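Long-range contact in Cyclo(L-leucyl-L-leucyl) synthase (Staphylococcus haemolyticus, PDB 6EZ3), which catalyses the ATP-independent formation of cyclodipeptides, including cyclo(L-Leu-L-Leu), from two molecules of aminoacylated transfer RNA: residues Asp52-Ser62 with Arg105-Lys113. Numbering follows the deposited sequence.
Sequences DFSILLAGEES and RIHRFSDFK. With SO4 (sulfate ion), chain G.
With CG trans to the backbone N (chi1 -162°), Arg105 bends at chi2 and chi3, which lays CD over one face of the Phe53 ring and brings NH1 to Asp52 OD2 in a 2.7 Å salt bridge. Its NH2 holds sulfate O1 almost in line, 3.0 Å away, while NE is tied to the carbonyl of Thr101. Just beyond the strand ends, Phe109 tucks CG between its backbone N and carbonyl carbon (chi1 47°), turning the ring so that Gly59 N lies over its centre and Gly59 CA makes a CH-pi contact.

Between these two aromatic contacts the strands run parallel and zip together through backbone bonds: Ile55 N to Arg105 O, His107 N to Ile55 O, and Leu57 N to His107 O. On one face Leu57 CD2 meets Ile106 CG2 at 3.6 Å; on the other, Leu56 CD1 rests on His107 CB.

Where the strands end, side chains join the pairing: Arg108, the last residue of its strand, directs NE to Ala58 O (2.8 Å), which lies close to its guanidinium plane. Ser110 OG accepts from Glu60 N at 2.7 Å and donates weakly to Glu61 OE1, and Lys113 NZ closes a salt bridge with Glu60 OE1.

Phe109 also packs edge-to-face on Tyr171 and touches Glu175, residues probably involved in substrate binding and catalysis, so these post-strand loops border the likely active site, beyond the C-terminal ends of parallel strands in a Rossmann-like fold of the HUP clan.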
loop_
_atom_site.group_PDB
_atom_site.type_symbol
_atom_site.label_atom_id
_atom_site.label_comp_id
_atom_site.label_asym_id
_atom_site.label_seq_id
_atom_site.Cartn_x
_atom_site.Cartn_y
_atom_site.Cartn_z
ATOM N N ASP A 52 0.438 6.141 17.119
ATOM C CA ASP A 52 0.630 4.750 16.717
ATOM C C ASP A 52 0.868 4.641 15.204
ATOM O O ASP A 52 0.438 5.516 14.448
ATOM C CB ASP A 52 -0.648 3.988 17.070
ATOM C CG ASP A 52 -0.458 2.546 17.439
ATOM O OD1 ASP A 52 -1.461 1.896 17.825
ATOM O OD2 ASP A 52 0.690 2.060 17.358
ATOM N N PHE A 53 1.503 3.552 14.749
ATOM C CA PHE A 53 1.710 3.268 13.327
ATOM C C PHE A 53 1.642 1.781 13.083
ATOM O O PHE A 53 1.776 0.977 14.006
ATOM C CB PHE A 53 3.047 3.820 12.811
ATOM C CG PHE A 53 4.274 3.178 13.423
ATOM C CD1 PHE A 53 4.931 2.141 12.773
ATOM C CD2 PHE A 53 4.764 3.607 14.653
ATOM C CE1 PHE A 53 6.025 1.516 13.358
ATOM C CE2 PHE A 53 5.866 2.984 15.234
ATOM C CZ PHE A 53 6.503 1.959 14.567
ATOM N N SER A 54 1.455 1.430 11.824
ATOM C CA SER A 54 1.382 0.083 11.276
ATOM C C SER A 54 2.257 0.135 10.058
ATOM O O SER A 54 2.477 1.214 9.496
ATOM C CB SER A 54 -0.030 -0.193 10.768
ATOM O OG SER A 54 -0.906 -0.654 11.779
ATOM N N ILE A 55 2.679 -1.021 9.591
ATOM C CA ILE A 55 3.420 -1.150 8.347
ATOM C C ILE A 55 2.631 -2.094 7.428
ATOM O O ILE A 55 2.102 -3.109 7.871
ATOM C CB ILE A 55 4.872 -1.604 8.620
ATOM C CG1 ILE A 55 5.689 -0.465 9.284
ATOM C CG2 ILE A 55 5.566 -2.093 7.357
ATOM C CD1 ILE A 55 6.200 -0.791 10.564
ATOM N N LEU A 56 2.487 -1.720 6.176
ATOM C CA LEU A 56 1.812 -2.561 5.212
ATOM C C LEU A 56 2.837 -2.939 4.175
ATOM O O LEU A 56 3.471 -2.072 3.560
ATOM C CB LEU A 56 0.562 -1.911 4.591
ATOM C CG LEU A 56 -0.365 -2.912 3.861
ATOM C CD1 LEU A 56 -1.170 -3.764 4.844
ATOM C CD2 LEU A 56 -1.284 -2.223 2.855
ATOM N N LEU A 57 3.080 -4.236 4.077
ATOM C CA LEU A 57 4.020 -4.854 3.152
ATOM C C LEU A 57 3.209 -5.511 2.018
ATOM O O LEU A 57 2.000 -5.719 2.163
ATOM C CB LEU A 57 4.783 -5.907 3.958
ATOM C CG LEU A 57 6.207 -5.622 4.434
ATOM C CD1 LEU A 57 6.467 -4.185 4.781
ATOM C CD2 LEU A 57 6.563 -6.520 5.579
ATOM N N ALA A 58 3.855 -5.836 0.901
ATOM C CA ALA A 58 3.171 -6.448 -0.246
ATOM C C ALA A 58 2.515 -7.803 0.051
ATOM O O ALA A 58 3.087 -8.635 0.752
ATOM C CB ALA A 58 4.154 -6.598 -1.379
ATOM N N GLY A 59 1.331 -8.019 -0.500
ATOM C CA GLY A 59 0.596 -9.272 -0.328
ATOM C C GLY A 59 1.081 -10.368 -1.260
ATOM O O GLY A 59 2.031 -10.166 -2.024
ATOM N N GLU A 60 0.436 -11.544 -1.198
ATOM C CA GLU A 60 0.762 -12.721 -2.013
ATOM C C GLU A 60 0.694 -12.434 -3.496
ATOM O O GLU A 60 1.538 -12.932 -4.249
ATOM C CB GLU A 60 -0.157 -13.899 -1.674
ATOM C CG GLU A 60 0.219 -14.578 -0.370
ATOM C CD GLU A 60 -0.768 -15.598 0.167
ATOM O OE1 GLU A 60 -1.970 -15.538 -0.188
ATOM O OE2 GLU A 60 -0.332 -16.447 0.976
ATOM N N GLU A 61 -0.281 -11.594 -3.909
ATOM C CA GLU A 61 -0.570 -11.221 -5.287
ATOM C C GLU A 61 0.590 -10.456 -5.935
ATOM O O GLU A 61 0.477 -10.001 -7.075
ATOM C CB GLU A 61 -1.919 -10.477 -5.398
ATOM C CG GLU A 61 -3.130 -11.241 -4.857
ATOM C CD GLU A 61 -3.497 -11.075 -3.384
ATOM O OE1 GLU A 61 -2.629 -10.640 -2.592
ATOM O OE2 GLU A 61 -4.658 -11.379 -3.016
ATOM N N SER A 62 1.728 -10.372 -5.226
ATOM C CA SER A 62 2.951 -9.764 -5.749
ATOM C C SER A 62 3.653 -10.740 -6.677
ATOM O O SER A 62 4.548 -10.333 -7.432
ATOM C CB SER A 62 3.899 -9.361 -4.626
ATOM O OG SER A 62 3.277 -8.350 -3.860
ATOM N N ARG A 105 1.690 -5.014 14.506
ATOM C CA ARG A 105 2.233 -3.794 13.923
ATOM C C ARG A 105 2.507 -3.920 12.437
ATOM O O ARG A 105 2.345 -2.916 11.750
ATOM C CB ARG A 105 3.507 -3.360 14.668
ATOM C CG ARG A 105 3.962 -1.891 14.476
ATOM C CD ARG A 105 3.449 -0.911 15.524
ATOM N NE ARG A 105 3.590 -1.409 16.890
ATOM C CZ ARG A 105 3.317 -0.703 17.979
ATOM N NH1 ARG A 105 2.906 0.557 17.879
ATOM N NH2 ARG A 105 3.466 -1.244 19.181
ATOM N N ILE A 106 2.972 -5.108 11.935
ATOM C CA ILE A 106 3.304 -5.351 10.497
ATOM C C ILE A 106 2.248 -6.236 9.846
ATOM O O ILE A 106 1.882 -7.280 10.410
ATOM C CB ILE A 106 4.737 -5.959 10.300
ATOM C CG1 ILE A 106 5.802 -5.190 11.109
ATOM C CG2 ILE A 106 5.102 -6.047 8.825
ATOM C CD1 ILE A 106 7.100 -5.905 11.324
ATOM N N HIS A 107 1.771 -5.835 8.662
ATOM C CA HIS A 107 0.754 -6.577 7.901
ATOM C C HIS A 107 1.105 -6.658 6.433
ATOM O O HIS A 107 1.924 -5.885 5.942
ATOM C CB HIS A 107 -0.631 -5.930 8.006
ATOM C CG HIS A 107 -1.077 -5.555 9.381
ATOM N ND1 HIS A 107 -1.312 -4.225 9.714
ATOM C CD2 HIS A 107 -1.429 -6.334 10.423
ATOM C CE1 HIS A 107 -1.714 -4.235 10.975
ATOM N NE2 HIS A 107 -1.842 -5.472 11.435
ATOM N N ARG A 108 0.451 -7.568 5.734
ATOM C CA ARG A 108 0.537 -7.753 4.294
ATOM C C ARG A 108 -0.896 -7.531 3.749
ATOM O O ARG A 108 -1.852 -7.772 4.494
ATOM C CB ARG A 108 0.960 -9.183 4.019
ATOM C CG ARG A 108 2.400 -9.492 4.329
ATOM C CD ARG A 108 2.722 -10.887 3.812
ATOM N NE ARG A 108 2.942 -10.947 2.358
ATOM C CZ ARG A 108 3.351 -12.041 1.724
ATOM N NH1 ARG A 108 3.558 -13.164 2.396
ATOM N NH2 ARG A 108 3.564 -12.017 0.413
ATOM N N PHE A 109 -1.091 -7.125 2.477
ATOM C CA PHE A 109 -2.495 -6.970 2.083
ATOM C C PHE A 109 -3.216 -8.313 1.854
ATOM O O PHE A 109 -4.427 -8.327 1.637
ATOM C CB PHE A 109 -2.715 -5.996 0.925
ATOM C CG PHE A 109 -1.861 -6.089 -0.303
ATOM C CD1 PHE A 109 -2.162 -7.006 -1.312
ATOM C CD2 PHE A 109 -0.854 -5.161 -0.534
ATOM C CE1 PHE A 109 -1.418 -7.043 -2.500
ATOM C CE2 PHE A 109 -0.102 -5.205 -1.714
ATOM C CZ PHE A 109 -0.396 -6.141 -2.690
ATOM N N SER A 110 -2.487 -9.428 2.050
ATOM C CA SER A 110 -2.933 -10.813 1.917
ATOM C C SER A 110 -3.401 -11.399 3.220
ATOM O O SER A 110 -3.940 -12.512 3.249
ATOM C CB SER A 110 -1.771 -11.659 1.434
ATOM O OG SER A 110 -1.900 -11.780 0.035
ATOM N N ASP A 111 -3.092 -10.703 4.315
ATOM C CA ASP A 111 -3.392 -11.143 5.677
ATOM C C ASP A 111 -4.864 -11.122 6.033
ATOM O O ASP A 111 -5.269 -11.854 6.933
ATOM C CB ASP A 111 -2.609 -10.301 6.703
ATOM C CG ASP A 111 -1.119 -10.572 6.847
ATOM O OD1 ASP A 111 -0.578 -11.407 6.075
ATOM O OD2 ASP A 111 -0.481 -9.913 7.702
ATOM N N PHE A 112 -5.666 -10.292 5.368
ATOM C CA PHE A 112 -7.063 -10.141 5.761
ATOM C C PHE A 112 -8.066 -10.778 4.781
ATOM O O PHE A 112 -9.255 -10.457 4.811
ATOM C CB PHE A 112 -7.352 -8.657 6.035
ATOM C CG PHE A 112 -6.520 -8.142 7.197
ATOM C CD1 PHE A 112 -5.243 -7.617 6.983
ATOM C CD2 PHE A 112 -7.000 -8.201 8.505
ATOM C CE1 PHE A 112 -4.473 -7.152 8.050
ATOM C CE2 PHE A 112 -6.228 -7.743 9.570
ATOM C CZ PHE A 112 -4.974 -7.214 9.336
ATOM N N LYS A 113 -7.594 -11.767 4.003
ATOM C CA LYS A 113 -8.371 -12.567 3.069
ATOM C C LYS A 113 -9.681 -13.080 3.711
ATOM O O LYS A 113 -10.723 -13.028 3.078
ATOM C CB LYS A 113 -7.522 -13.746 2.558
ATOM C CG LYS A 113 -6.767 -13.412 1.287
ATOM C CD LYS A 113 -5.824 -14.538 0.780
ATOM C CE LYS A 113 -5.034 -14.043 -0.430
ATOM N NZ LYS A 113 -4.469 -15.141 -1.259
HETATM S S SO4 G . 3.428 -0.441 22.858
HETATM O O1 SO4 G . 2.909 0.299 21.695
HETATM O O2 SO4 G . 4.889 -0.459 22.765
HETATM O O3 SO4 G . 2.994 0.240 24.092
HETATM O O4 SO4 G . 2.900 -1.820 22.881
#